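Local coordinates for protein threonine phosphate decarboxylase-like enzyme (Sulfurospirillum multivorans, PDB 6OUX) that catalyses the pyridoxal phosphate-dependent decarboxylation of L-serine O-phosphate to ethanolamine O-phosphate, a precursor in the biosynthesis of norcobamides, at residues A[122-128]-A[142-148]; A[204-210]-A[235-241]; A[151-155]-A[320-324]. Numbering follows the deposited sequence.

Contact 1. Residues A[122-128]-A[142-148]; sequences QKVALMI and CEVVYFP
Two extended strands, 123-128 and 143-148, run parallel, their axes 4.4 Å apart at the closest and crossing at -35°. The register is an even offset of twenty residues, from Lys123 beside Glu143 to Ile128 beside Pro148, with paired CA atoms 4.6 to 5.0 Å apart. Six backbone hydrogen bonds form the ladder. Glu143 N donates to Gln122 O (2.9 Å), Val145 N to Val124 O (2.9 Å) and Phe147 N to Leu126 O (2.8 Å); in return Val124 N reaches Glu143 O (3.0 Å), Leu126 N reaches Val145 O (2.9 Å) and Ile128 N reaches Phe147 O (2.9 Å). Lys123 and Ala125 turn their backbone the other way, bonding to Thr173 and Val175 of strand 173-177, while Asp172 OD2 accepts from the backbone N atoms of Gln122 and Lys123. Lys123 is fully extended (all chi t); its NZ is only a long 4.0 Å from Glu143 OE1, and its stronger salt bridge is to Glu169 on helix 159-169. On that face Ala125 CB meets Val145 CG2 (3.8 Å), and Phe147 (chi1 t) packs edge-to-face on Tyr162. On the other face the contacts are mainly apolar: Val124 CG1 lies 3.8 Å from Val144 CG2, Leu126 CD1 (m,t) touches Tyr146 CE1 at 3.9 Å, and Ile128 CG2 sits 4.0 Å from Pro148 CB. Thirteen residues without helix or strand link the pair, so no helix completes a beta-alpha-beta crossover here; strand 143-148 ends the seven-stranded, mostly parallel sheet characteristic of the large domain of fold type I PLP enzymes.

Contact 2. Residues A[204-210]-A[235-241]; sequences RIIIDES and NVIIVKS
A hydroxyl continues the ladder beyond the end of strand 204-208: Ser210 OG (chi1 m) accepts from Ser241 N at 2.9 Å and donates to Asp208 OD1 at 2.5 Å. Asp208 OD1 (chi1 t) also takes Ser210 N at 2.9 Å, closing an Asx turn. Before this turn, strands 204-208 and 236-241 are parallel; their axes approach to 4.7 Å and cross at -21°, pairing Ile205 with Val236 through Asp208 with Val239. Ile205 N donates to Asn235 O (2.9 Å), Ile237 N to Ile205 O (2.8 Å), Ile207 N to Ile237 O (2.7 Å), Val239 N to Ile207 O (2.8 Å) and Glu209 N to Val239 O (2.9 Å). Ile206 CG2 meets Val239 CG2 at 4.0 Å on one face; Ile207 CB meets Ile238 CD1 (m,m) at 4.0 Å on the other. Helix 227-232 connects these strands in a beta-alpha-beta unit. Helix 189-198 packs on Ile205, Ile207 and Val236, helix 108-116 on Asp208 and Val239, and strand 173-177 hydrogen-bonds to Arg204, Ile206 and Asp208.

Contact 3. Residues A[151-155]-A[320-324]; sequences ERDDY and YVYPS
Glu151 begins a short 3-10 turn, its backbone O accepting from Asp154 N at 2.9 Å; its side chain (chi1 t, chi2 m) brings OE2 within 2.5 Å of Tyr322 OH, which donates. Arg152 and Asp153 point away from 320-324. Asp154 (59/28) and then Tyr155 (60/23) both adopt the left-handed helical conformation. Asp154 OD1 takes a very short hydrogen bond from Tyr320 OH (2.4 Å), while OD2 lies 3.4 Å from Pro323 CG. One water donates to both Asp154 O (3.0 Å) and Pro323 O (2.8 Å). The Tyr155 ring lies oblique to that of Tyr322, planes at 58° and centroids 5.3 Å apart, with CE2 over the Tyr322 face, 3.8 Å from CE1. A second water joins Tyr155 OH (2.5 Å) and Tyr322 OH (2.8 Å); Glu364 N also bonds to Tyr155 OH. Two tyrosine-carboxylate bonds thus tie the loop between strand 143-148 and helix 159-169 to segment 320-324, a junction between the seven- and five-stranded sheets; outer strand 320-321 neighbours strand 328-332, and its Val321 packs on helix 289-314.

How the contacts relate
Contacts 1 and 2 are two parallel pairings within the same seven-stranded sheet, their centres about 16 Å apart, with strand 173-177 between strands 123-128 and 204-208. Contact 3 belongs to the junction with the second, five-stranded sheet: its loop 151-155 follows strand 143-148 of contact 1, with centres about 22 Å apart, and contact 2 is nested within the chain loop that contact 3 closes. Each contact has a residue within about 6 to 9 Å of a substrate-binding side chain. That of Asn181, which binds O-phospho-L-serine, is about 6 Å from that of Asp208, 7 Å from Met127 and 9 Å from Tyr155, while substrate-binding Arg369 lies about 9 Å from Tyr322 and 11 Å from Ser210, side chain to side chain.

Contact 1. Residues A[122-128]-A[142-148]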
loop_
_atom_site.group_PDB
_atom_site.type_symbol
_atom_site.label_atom_id
_atom_site.label_comp_id
_atom_site.label_asym_id
_atom_site.label_seq_id
_atom_site.Cartn_x
_atom_site.Cartn_y
_atom_site.Cartn_z
ATOM N N GLN A 122 23.016 -5.381 -11.032
ATOM C CA GLN A 122 24.330 -4.762 -10.820
ATOM C C GLN A 122 24.754 -3.747 -11.893
ATOM O O GLN A 122 25.664 -2.947 -11.677
ATOM C CB GLN A 122 25.390 -5.868 -10.793
ATOM C CG GLN A 122 25.281 -6.773 -9.589
ATOM C CD GLN A 122 25.455 -6.016 -8.276
ATOM O OE1 GLN A 122 24.723 -6.259 -7.308
ATOM N NE2 GLN A 122 26.426 -5.093 -8.228
ATOM N N LYS A 123 24.118 -3.776 -13.051
ATOM C CA LYS A 123 24.272 -2.666 -13.978
ATOM C C LYS A 123 22.937 -2.514 -14.645
ATOM O O LYS A 123 22.431 -3.481 -15.169
ATOM C CB LYS A 123 25.336 -2.940 -14.975
ATOM C CG LYS A 123 25.665 -1.844 -15.910
ATOM C CD LYS A 123 26.976 -2.172 -16.650
ATOM C CE LYS A 123 27.452 -0.964 -17.408
ATOM N NZ LYS A 123 28.646 -1.229 -18.255
ATOM N N VAL A 124 22.409 -1.287 -14.651
ATOM C CA VAL A 124 21.086 -0.974 -15.260
ATOM C C VAL A 124 21.207 0.199 -16.250
ATOM O O VAL A 124 21.974 1.159 -16.005
ATOM C CB VAL A 124 20.058 -0.692 -14.163
ATOM C CG1 VAL A 124 20.479 0.469 -13.312
ATOM C CG2 VAL A 124 18.636 -0.535 -14.755
ATOM N N ALA A 125 20.581 0.039 -17.401
ATOM C CA ALA A 125 20.500 1.084 -18.425
ATOM C C ALA A 125 19.113 1.742 -18.348
ATOM O O ALA A 125 18.071 1.047 -18.444
ATOM C CB ALA A 125 20.771 0.557 -19.811
ATOM N N LEU A 126 19.139 3.051 -18.113
ATOM C CA LEU A 126 17.929 3.918 -18.126
ATOM C C LEU A 126 18.022 4.916 -19.252
ATOM O O LEU A 126 19.126 5.271 -19.710
ATOM C CB LEU A 126 17.802 4.690 -16.830
ATOM C CG LEU A 126 17.893 3.923 -15.514
ATOM C CD1 LEU A 126 17.806 4.932 -14.358
ATOM C CD2 LEU A 126 16.744 2.945 -15.433
ATOM N N MET A 127 16.870 5.403 -19.711
ATOM C CA MET A 127 16.879 6.512 -20.671
ATOM C C MET A 127 16.754 7.824 -19.919
ATOM O O MET A 127 16.227 7.877 -18.810
ATOM C CB MET A 127 15.746 6.367 -21.688
ATOM C CG MET A 127 15.839 5.154 -22.634
ATOM S SD MET A 127 14.257 5.117 -23.548
ATOM C CE MET A 127 12.973 4.788 -22.266
ATOM N N ILE A 128 17.152 8.886 -20.578
ATOM C CA ILE A 128 17.019 10.230 -20.062
ATOM C C ILE A 128 16.516 11.126 -21.214
ATOM O O ILE A 128 17.030 11.055 -22.337
ATOM C CB ILE A 128 18.410 10.676 -19.526
ATOM C CG1 ILE A 128 18.393 12.063 -18.955
ATOM C CG2 ILE A 128 19.431 10.717 -20.652
ATOM C CD1 ILE A 128 19.762 12.502 -18.461
ATOM N N CYS A 142 25.642 -1.082 -7.442
ATOM C CA CYS A 142 25.073 -1.153 -8.788
ATOM C C CYS A 142 25.447 0.065 -9.590
ATOM O O CYS A 142 25.348 1.190 -9.119
ATOM C CB CYS A 142 23.552 -1.256 -8.710
ATOM S SG CYS A 142 22.704 -1.421 -10.299
ATOM N N GLU A 143 25.900 -0.168 -10.792
ATOM C CA GLU A 143 26.118 0.894 -11.757
ATOM C C GLU A 143 24.818 1.287 -12.495
ATOM O O GLU A 143 23.978 0.431 -12.764
ATOM C CB GLU A 143 27.088 0.392 -12.799
ATOM C CG GLU A 143 28.446 -0.013 -12.253
ATOM C CD GLU A 143 29.411 -0.448 -13.353
ATOM O OE1 GLU A 143 29.219 -0.053 -14.523
ATOM O OE2 GLU A 143 30.363 -1.184 -13.033
ATOM N N VAL A 144 24.671 2.567 -12.815
ATOM C CA VAL A 144 23.577 3.066 -13.695
ATOM C C VAL A 144 24.217 3.732 -14.928
ATOM O O VAL A 144 25.127 4.526 -14.766
ATOM C CB VAL A 144 22.696 4.059 -12.934
ATOM C CG1 VAL A 144 21.501 4.497 -13.773
ATOM C CG2 VAL A 144 22.196 3.436 -11.625
ATOM N N VAL A 145 23.794 3.385 -16.120
ATOM C CA VAL A 145 24.214 4.057 -17.387
ATOM C C VAL A 145 22.951 4.640 -18.073
ATOM O O VAL A 145 21.843 4.102 -17.895
ATOM C CB VAL A 145 24.979 3.128 -18.330
ATOM C CG1 VAL A 145 26.361 2.806 -17.728
ATOM C CG2 VAL A 145 24.195 1.851 -18.663
ATOM N N TYR A 146 23.102 5.743 -18.791
ATOM C CA TYR A 146 21.947 6.504 -19.291
ATOM C C TYR A 146 22.068 6.550 -20.768
ATOM O O TYR A 146 23.139 6.828 -21.248
ATOM C CB TYR A 146 21.949 7.956 -18.722
ATOM C CG TYR A 146 21.588 8.008 -17.275
ATOM C CD1 TYR A 146 20.245 7.936 -16.882
ATOM C CD2 TYR A 146 22.559 8.004 -16.288
ATOM C CE1 TYR A 146 19.883 7.972 -15.546
ATOM C CE2 TYR A 146 22.220 7.981 -14.952
ATOM C CZ TYR A 146 20.872 8.005 -14.585
ATOM O OH TYR A 146 20.502 8.024 -13.265
ATOM N N PHE A 147 21.027 6.195 -21.491
ATOM C CA PHE A 147 20.910 6.499 -22.927
ATOM C C PHE A 147 20.182 7.872 -23.112
ATOM O O PHE A 147 19.067 8.019 -22.627
ATOM C CB PHE A 147 20.102 5.385 -23.616
ATOM C CG PHE A 147 20.005 5.558 -25.110
ATOM C CD1 PHE A 147 21.059 5.181 -25.921
ATOM C CD2 PHE A 147 18.886 6.134 -25.686
ATOM C CE1 PHE A 147 21.020 5.386 -27.274
ATOM C CE2 PHE A 147 18.826 6.335 -27.053
ATOM C CZ PHE A 147 19.897 5.957 -27.845
ATOM N N PRO A 148 20.825 8.879 -23.764
ATOM C CA PRO A 148 20.195 10.216 -23.884
ATOM C C PRO A 148 19.257 10.294 -25.036
ATOM O O PRO A 148 19.644 9.995 -26.113
ATOM C CB PRO A 148 21.398 11.143 -24.120
ATOM C CG PRO A 148 22.410 10.257 -24.790
ATOM C CD PRO A 148 22.267 8.938 -24.106
#

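Contact 2. Residues A[204-210]-A[235-241]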
loop_
_atom_site.group_PDB
_atom_site.type_symbol
_atom_site.label_atom_id
_atom_site.label_comp_id
_atom_site.label_asym_id
_atom_site.label_seq_id
_atom_site.Cartn_x
_atom_site.Cartn_y
_atom_site.Cartn_z
ATOM N N ARG A 204 17.068 -9.006 -18.063
ATOM C CA ARG A 204 15.786 -8.411 -17.668
ATOM C C ARG A 204 15.540 -7.175 -18.480
ATOM O O ARG A 204 16.339 -6.235 -18.404
ATOM C CB ARG A 204 15.800 -8.034 -16.153
ATOM C CG ARG A 204 15.700 -9.237 -15.188
ATOM C CD ARG A 204 16.078 -8.813 -13.790
ATOM N NE ARG A 204 17.495 -8.576 -13.750
ATOM C CZ ARG A 204 18.405 -9.558 -13.629
ATOM N NH1 ARG A 204 18.040 -10.835 -13.518
ATOM N NH2 ARG A 204 19.699 -9.274 -13.630
ATOM N N ILE A 205 14.434 -7.171 -19.242
ATOM C CA ILE A 205 14.013 -6.013 -19.968
ATOM C C ILE A 205 12.638 -5.662 -19.400
ATOM O O ILE A 205 11.649 -6.384 -19.664
ATOM C CB ILE A 205 13.932 -6.258 -21.503
ATOM C CG1 ILE A 205 15.335 -6.631 -22.035
ATOM C CG2 ILE A 205 13.336 -5.006 -22.137
ATOM C CD1 ILE A 205 15.380 -6.909 -23.503
ATOM N N ILE A 206 12.631 -4.601 -18.595
ATOM C CA ILE A 206 11.471 -4.124 -17.878
ATOM C C ILE A 206 10.805 -3.090 -18.715
ATOM O O ILE A 206 11.451 -2.122 -19.143
ATOM C CB ILE A 206 11.843 -3.458 -16.544
ATOM C CG1 ILE A 206 12.398 -4.523 -15.588
ATOM C CG2 ILE A 206 10.621 -2.759 -15.971
ATOM C CD1 ILE A 206 13.225 -3.945 -14.476
ATOM N N ILE A 207 9.532 -3.308 -19.015
ATOM C CA ILE A 207 8.795 -2.371 -19.866
ATOM C C ILE A 207 7.608 -1.877 -19.079
ATOM O O ILE A 207 6.663 -2.652 -18.794
ATOM C CB ILE A 207 8.288 -3.038 -21.178
ATOM C CG1 ILE A 207 9.437 -3.699 -21.936
ATOM C CG2 ILE A 207 7.599 -1.992 -22.019
ATOM C CD1 ILE A 207 9.087 -4.510 -23.181
ATOM N N ASP A 208 7.631 -0.591 -18.768
ATOM C CA ASP A 208 6.515 0.119 -18.128
ATOM C C ASP A 208 5.538 0.634 -19.200
ATOM O O ASP A 208 5.807 1.649 -19.902
ATOM C CB ASP A 208 7.016 1.230 -17.215
ATOM C CG ASP A 208 5.897 1.964 -16.504
ATOM O OD1 ASP A 208 4.691 1.674 -16.662
ATOM O OD2 ASP A 208 6.263 2.888 -15.758
ATOM N N GLU A 209 4.431 -0.081 -19.353
ATOM C CA GLU A 209 3.423 0.339 -20.320
ATOM C C GLU A 209 2.242 1.044 -19.677
ATOM O O GLU A 209 1.098 0.912 -20.163
ATOM C CB GLU A 209 2.924 -0.889 -21.117
ATOM C CG GLU A 209 2.250 -1.945 -20.245
ATOM C CD GLU A 209 1.409 -2.912 -21.042
ATOM O OE1 GLU A 209 1.500 -2.883 -22.328
ATOM O OE2 GLU A 209 0.708 -3.734 -20.382
ATOM N N SER A 210 2.496 1.761 -18.623
ATOM C CA SER A 210 1.420 2.399 -17.827
ATOM C C SER A 210 0.523 3.341 -18.652
ATOM O O SER A 210 -0.656 3.582 -18.307
ATOM C CB SER A 210 2.002 3.147 -16.601
ATOM O OG SER A 210 2.468 2.261 -15.579
ATOM N N ASN A 235 12.900 -12.832 -21.528
ATOM C CA ASN A 235 13.557 -11.855 -20.675
ATOM C C ASN A 235 12.702 -10.602 -20.375
ATOM O O ASN A 235 13.195 -9.692 -19.730
ATOM C CB ASN A 235 14.909 -11.410 -21.231
ATOM C CG ASN A 235 14.799 -10.696 -22.526
ATOM O OD1 ASN A 235 13.754 -10.758 -23.206
ATOM N ND2 ASN A 235 15.909 -10.144 -22.973
ATOM N N VAL A 236 11.476 -10.547 -20.880
ATOM C CA VAL A 236 10.617 -9.406 -20.656
ATOM C C VAL A 236 9.852 -9.461 -19.327
ATOM O O VAL A 236 9.203 -10.470 -18.989
ATOM C CB VAL A 236 9.705 -9.185 -21.858
ATOM C CG1 VAL A 236 8.556 -8.194 -21.579
ATOM C CG2 VAL A 236 10.556 -8.676 -23.016
ATOM N N ILE A 237 9.830 -8.300 -18.687
ATOM C CA ILE A 237 8.955 -7.997 -17.569
ATOM C C ILE A 237 8.088 -6.805 -17.938
ATOM O O ILE A 237 8.617 -5.754 -18.357
ATOM C CB ILE A 237 9.742 -7.693 -16.314
ATOM C CG1 ILE A 237 10.459 -8.946 -15.836
ATOM C CG2 ILE A 237 8.842 -7.205 -15.189
ATOM C CD1 ILE A 237 11.614 -8.712 -14.900
ATOM N N ILE A 238 6.778 -7.010 -17.875
ATOM C CA ILE A 238 5.836 -5.930 -18.145
ATOM C C ILE A 238 5.373 -5.345 -16.837
ATOM O O ILE A 238 4.992 -6.068 -15.901
ATOM C CB ILE A 238 4.600 -6.428 -18.948
ATOM C CG1 ILE A 238 5.019 -7.063 -20.273
ATOM C CG2 ILE A 238 3.594 -5.300 -19.178
ATOM C CD1 ILE A 238 5.753 -6.130 -21.237
ATOM N N VAL A 239 5.374 -4.018 -16.744
ATOM C CA VAL A 239 4.818 -3.382 -15.568
ATOM C C VAL A 239 3.778 -2.350 -16.001
ATOM O O VAL A 239 3.991 -1.651 -16.992
ATOM C CB VAL A 239 5.940 -2.642 -14.762
ATOM C CG1 VAL A 239 5.342 -2.020 -13.550
ATOM C CG2 VAL A 239 7.035 -3.559 -14.315
ATOM N N LYS A 240 2.690 -2.216 -15.239
ATOM C CA LYS A 240 1.567 -1.338 -15.659
ATOM C C LYS A 240 0.779 -0.862 -14.447
ATOM O O LYS A 240 0.333 -1.658 -13.628
ATOM C CB LYS A 240 0.653 -2.055 -16.671
ATOM C CG LYS A 240 -0.485 -1.195 -17.143
ATOM C CD LYS A 240 -1.131 -1.631 -18.448
ATOM C CE LYS A 240 -2.156 -0.605 -18.871
ATOM N NZ LYS A 240 -3.197 -0.536 -17.809
ATOM N N SER A 241 0.607 0.454 -14.364
ATOM C CA SER A 241 -0.274 1.061 -13.428
ATOM C C SER A 241 -1.692 0.661 -13.777
ATOM O O SER A 241 -2.029 0.474 -14.933
ATOM C CB SER A 241 -0.087 2.566 -13.427
ATOM O OG SER A 241 -1.131 3.164 -12.674
HETATM O O HOH W 1 -2.234 3.492 -15.774
#

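Contact 3. Residues A[151-155]-A[320-324]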
loop_
_atom_site.group_PDB
_atom_site.type_symbol
_atom_site.label_atom_id
_atom_site.label_comp_id
_atom_site.label_asym_id
_atom_site.label_seq_id
_atom_site.Cartn_x
_atom_site.Cartn_y
_atom_site.Cartn_z
ATOM N N GLU A 151 16.382 15.951 -27.761
ATOM C CA GLU A 151 15.355 16.963 -27.985
ATOM C C GLU A 151 15.126 17.267 -29.483
ATOM O O GLU A 151 13.994 17.399 -29.934
ATOM C CB GLU A 151 15.693 18.238 -27.209
ATOM C CG GLU A 151 14.544 19.233 -27.178
ATOM C CD GLU A 151 14.418 20.151 -28.386
ATOM O OE1 GLU A 151 15.409 20.306 -29.144
ATOM O OE2 GLU A 151 13.319 20.742 -28.554
ATOM N N ARG A 152 16.201 17.322 -30.255
ATOM C CA ARG A 152 16.118 17.601 -31.714
ATOM C C ARG A 152 15.349 16.573 -32.498
ATOM O O ARG A 152 14.889 16.907 -33.554
ATOM C CB ARG A 152 17.515 17.741 -32.398
ATOM C CG ARG A 152 18.591 18.473 -31.606
ATOM C CD ARG A 152 20.049 18.258 -32.082
ATOM N NE ARG A 152 20.425 16.860 -32.403
ATOM C CZ ARG A 152 20.309 16.285 -33.604
ATOM N NH1 ARG A 152 19.812 16.966 -34.630
ATOM N NH2 ARG A 152 20.664 15.014 -33.774
ATOM N N ASP A 153 15.286 15.314 -32.041
ATOM C CA ASP A 153 14.445 14.300 -32.637
ATOM C C ASP A 153 13.121 14.157 -31.880
ATOM O O ASP A 153 12.582 13.092 -31.847
ATOM C CB ASP A 153 15.077 12.876 -32.616
ATOM C CG ASP A 153 16.577 12.839 -32.944
ATOM O OD1 ASP A 153 17.058 13.592 -33.800
ATOM O OD2 ASP A 153 17.283 11.981 -32.334
ATOM N N ASP A 154 12.628 15.216 -31.244
ATOM C CA ASP A 154 11.383 15.155 -30.483
ATOM C C ASP A 154 11.488 14.099 -29.368
ATOM O O ASP A 154 10.469 13.522 -28.963
ATOM C CB ASP A 154 10.169 14.829 -31.414
ATOM C CG ASP A 154 9.655 16.021 -32.194
ATOM O OD1 ASP A 154 9.847 17.169 -31.781
ATOM O OD2 ASP A 154 8.991 15.779 -33.240
ATOM N N TYR A 155 12.719 13.846 -28.861
ATOM C CA TYR A 155 12.932 12.829 -27.835
ATOM C C TYR A 155 12.530 11.441 -28.294
ATOM O O TYR A 155 12.305 10.560 -27.461
ATOM C CB TYR A 155 12.178 13.164 -26.546
ATOM C CG TYR A 155 12.709 14.444 -25.912
ATOM C CD1 TYR A 155 13.962 14.470 -25.278
ATOM C CD2 TYR A 155 11.980 15.614 -25.978
ATOM C CE1 TYR A 155 14.442 15.595 -24.714
ATOM C CE2 TYR A 155 12.443 16.751 -25.392
ATOM C CZ TYR A 155 13.700 16.763 -24.783
ATOM O OH TYR A 155 14.159 17.929 -24.187
ATOM N N TYR A 320 6.148 25.060 -28.642
ATOM C CA TYR A 320 6.335 23.835 -29.377
ATOM C C TYR A 320 5.740 22.693 -28.565
ATOM O O TYR A 320 6.034 22.575 -27.351
ATOM C CB TYR A 320 7.837 23.622 -29.630
ATOM C CG TYR A 320 8.109 22.431 -30.460
ATOM C CD1 TYR A 320 7.981 22.493 -31.828
ATOM C CD2 TYR A 320 8.415 21.222 -29.894
ATOM C CE1 TYR A 320 8.198 21.365 -32.622
ATOM C CE2 TYR A 320 8.621 20.100 -30.658
ATOM C CZ TYR A 320 8.535 20.179 -32.022
ATOM O OH TYR A 320 8.752 19.065 -32.783
ATOM N N VAL A 321 4.902 21.885 -29.221
ATOM C CA VAL A 321 4.218 20.781 -28.593
ATOM C C VAL A 321 4.894 19.480 -29.011
ATOM O O VAL A 321 4.954 19.157 -30.207
ATOM C CB VAL A 321 2.731 20.698 -29.016
ATOM C CG1 VAL A 321 2.031 19.692 -28.115
ATOM C CG2 VAL A 321 2.042 22.030 -28.901
ATOM N N TYR A 322 5.429 18.732 -28.064
ATOM C CA TYR A 322 6.119 17.486 -28.416
ATOM C C TYR A 322 5.141 16.407 -28.740
ATOM O O TYR A 322 4.102 16.359 -28.105
ATOM C CB TYR A 322 7.108 17.011 -27.350
ATOM C CG TYR A 322 8.337 17.936 -27.230
ATOM C CD1 TYR A 322 9.454 17.806 -28.079
ATOM C CD2 TYR A 322 8.343 18.938 -26.301
ATOM C CE1 TYR A 322 10.536 18.701 -27.973
ATOM C CE2 TYR A 322 9.403 19.801 -26.156
ATOM C CZ TYR A 322 10.498 19.695 -27.006
ATOM O OH TYR A 322 11.495 20.595 -26.834
ATOM N N PRO A 323 5.440 15.549 -29.756
ATOM C CA PRO A 323 4.469 14.545 -30.135
ATOM C C PRO A 323 4.223 13.617 -28.977
ATOM O O PRO A 323 5.161 13.328 -28.258
ATOM C CB PRO A 323 5.151 13.741 -31.258
ATOM C CG PRO A 323 6.430 14.396 -31.555
ATOM C CD PRO A 323 6.597 15.600 -30.660
ATOM N N SER A 324 2.999 13.124 -28.836
ATOM C CA SER A 324 2.613 12.314 -27.713
ATOM C C SER A 324 1.515 11.320 -28.059
ATOM O O SER A 324 0.634 11.617 -28.868
ATOM C CB SER A 324 2.112 13.217 -26.614
ATOM O OG SER A 324 1.771 12.513 -25.462
HETATM O O HOH W 2 7.843 13.363 -27.518
HETATM O O HOH W 3 12.740 19.913 -24.445
#